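Local coordinates for protein inactive glucansucrase (Lactobacillus reuteri, PDB 5JBD) that is an inactive glucansucrase of glycoside hydrolase family 70, built round a TIM-type barrel and binding a calcium ion, at residues P88-D91 / V92-Q95. Residues are numbered along the deposited sequence; the frame is centred on the assembly and turned at random.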
ATOM      1  N   PRO A  88      15.206   9.049 -33.601  1.00 40.74           N
ATOM      2  CA  PRO A  88      14.812   7.675 -33.946  1.00 41.27           C
ATOM      3  C   PRO A  88      14.345   7.485 -35.392  1.00 42.86           C
ATOM      4  O   PRO A  88      14.365   6.355 -35.880  1.00 43.45           O
ATOM      5  CB  PRO A  88      13.668   7.370 -32.973  1.00 41.48           C
ATOM      6  CG  PRO A  88      13.170   8.696 -32.507  1.00 40.98           C
ATOM      7  CD  PRO A  88      14.332   9.641 -32.573  1.00 40.27           C
ATOM      8  N   SER A  89      13.932   8.563 -36.064  1.00 44.03           N
ATOM      9  CA  SER A  89      13.464   8.485 -37.451  1.00 46.05           C
ATOM     10  C   SER A  89      13.459   9.838 -38.137  1.00 47.42           C
ATOM     11  O   SER A  89      13.572  10.881 -37.482  1.00 47.16           O
ATOM     12  CB  SER A  89      12.034   7.928 -37.477  1.00 46.68           C
ATOM     13  OG  SER A  89      11.139   8.826 -36.830  1.00 45.43           O
ATOM     14  N   LYS A  90      13.330   9.813 -39.463  1.00 50.07           N
ATOM     15  CA  LYS A  90      13.134  11.032 -40.267  1.00 53.19           C
ATOM     16  C   LYS A  90      11.892  11.810 -39.804  1.00 51.57           C
ATOM     17  O   LYS A  90      11.901  13.050 -39.750  1.00 50.72           O
ATOM     18  CB  LYS A  90      12.984  10.689 -41.755  1.00 56.28           C
ATOM     19  CG  LYS A  90      14.284  10.568 -42.533  1.00 59.68           C
ATOM     20  CD  LYS A  90      14.014  10.297 -43.998  1.00 64.59           C
ATOM     21  CE  LYS A  90      15.009   9.285 -44.651  1.00 68.05           C
ATOM     22  NZ  LYS A  90      16.447   9.510 -44.327  1.00 69.96           N
ATOM     23  N   ASP A  91      10.841  11.065 -39.475  1.00 49.45           N
ATOM     24  CA  ASP A  91       9.591  11.626 -38.957  1.00 49.14           C
ATOM     25  C   ASP A  91       9.862  12.553 -37.758  1.00 45.26           C
ATOM     26  O   ASP A  91       9.468  13.715 -37.764  1.00 44.23           O
ATOM     27  CB  ASP A  91       8.635  10.471 -38.574  1.00 49.74           C
ATOM     28  CG  ASP A  91       7.271  10.945 -38.056  1.00 50.53           C
ATOM     29  OD1 ASP A  91       6.819  12.059 -38.401  1.00 51.03           O
ATOM     30  OD2 ASP A  91       6.643  10.170 -37.305  1.00 53.10           O
ATOM     31  N   VAL A  92      10.564  12.025 -36.761  1.00 44.21           N
ATOM     32  CA  VAL A  92      10.836  12.749 -35.511  1.00 42.63           C
ATOM     33  C   VAL A  92      11.835  13.891 -35.737  1.00 42.85           C
ATOM     34  O   VAL A  92      11.720  14.947 -35.119  1.00 42.86           O
ATOM     35  CB  VAL A  92      11.293  11.777 -34.382  1.00 41.86           C
ATOM     36  CG1 VAL A  92      11.661  12.528 -33.100  1.00 40.78           C
ATOM     37  CG2 VAL A  92      10.192  10.753 -34.092  1.00 41.94           C
ATOM     38  N   GLN A  93      12.787  13.693 -36.647  1.00 42.34           N
ATOM     39  CA  GLN A  93      13.706  14.752 -37.047  1.00 42.67           C
ATOM     40  C   GLN A  93      12.935  15.953 -37.586  1.00 42.49           C
ATOM     41  O   GLN A  93      13.180  17.096 -37.183  1.00 41.75           O
ATOM     42  CB  GLN A  93      14.704  14.231 -38.095  1.00 43.24           C
ATOM     43  CG  GLN A  93      15.744  15.246 -38.575  1.00 44.40           C
ATOM     44  CD  GLN A  93      16.654  14.701 -39.662  1.00 44.61           C
ATOM     45  OE1 GLN A  93      16.349  13.696 -40.277  1.00 46.09           O
ATOM     46  NE2 GLN A  93      17.775  15.369 -39.899  1.00 46.41           N
ATOM     47  N   ALA A  94      12.009  15.693 -38.504  1.00 43.75           N
ATOM     48  CA  ALA A  94      11.189  16.760 -39.080  1.00 43.66           C
ATOM     49  C   ALA A  94      10.324  17.403 -37.998  1.00 42.98           C
ATOM     50  O   ALA A  94      10.183  18.625 -37.985  1.00 43.02           O
ATOM     51  CB  ALA A  94      10.340  16.241 -40.233  1.00 45.08           C
ATOM     52  N   GLN A  95       9.803  16.599 -37.065  1.00 41.76           N
ATOM     53  CA  GLN A  95       9.062  17.142 -35.914  1.00 41.18           C
ATOM     54  C   GLN A  95       9.914  18.044 -35.026  1.00 40.39           C
ATOM     55  O   GLN A  95       9.453  19.105 -34.594  1.00 39.75           O
ATOM     56  CB  GLN A  95       8.471  16.046 -35.036  1.00 40.82           C
ATOM     57  CG  GLN A  95       7.295  15.272 -35.614  1.00 41.21           C
ATOM     58  CD  GLN A  95       6.862  14.171 -34.667  1.00 41.04           C
ATOM     59  OE1 GLN A  95       6.536  14.434 -33.514  1.00 39.82           O
ATOM     60  NE2 GLN A  95       6.894  12.928 -35.136  1.00 41.94           N
TER
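Ser89 caps the N-terminus of helix 90-101 by accepting the backbone N-H of Val92. Its OG lies 3.3 Å from Val92 N, and the bond is nearly straight, with 163° at the hydrogen. With chi1 at 65°, OG sits between the backbone N and the carbonyl carbon of Ser89, within range of the Val92 N-H in the first turn. The same OG also touches a branch of Val92, with CG2 3.5 Å away. Pro88 packs beside it on the same valine. Its CG is 4.0 Å from Val92 CG2, and its CD meets CG1. The proline ring and the valine cross at about a right angle, and the ring's CG and CD make the contact with the two methyls.

Asp91 and Gln95 pair one turn apart. Gln95 NE2 reaches Asp91 OD1 over 3.4 Å in a weak hydrogen bond, and the carboxylate and amide planes are 52° apart. Gln95 CG also lies against Asp91 O. The regular helix bonds begin with Gln93 N to Ser89 O at 3.0 Å.

Lys90 NZ hydrogen-bonds Thr126 OG1. This helix start packs far from the centre of the chain, within a small group of helices. Gln93 and Ala94 touch helix 126-147 through Leu129, while Val92 and Gln95 meet Phe160 of helix 151-162.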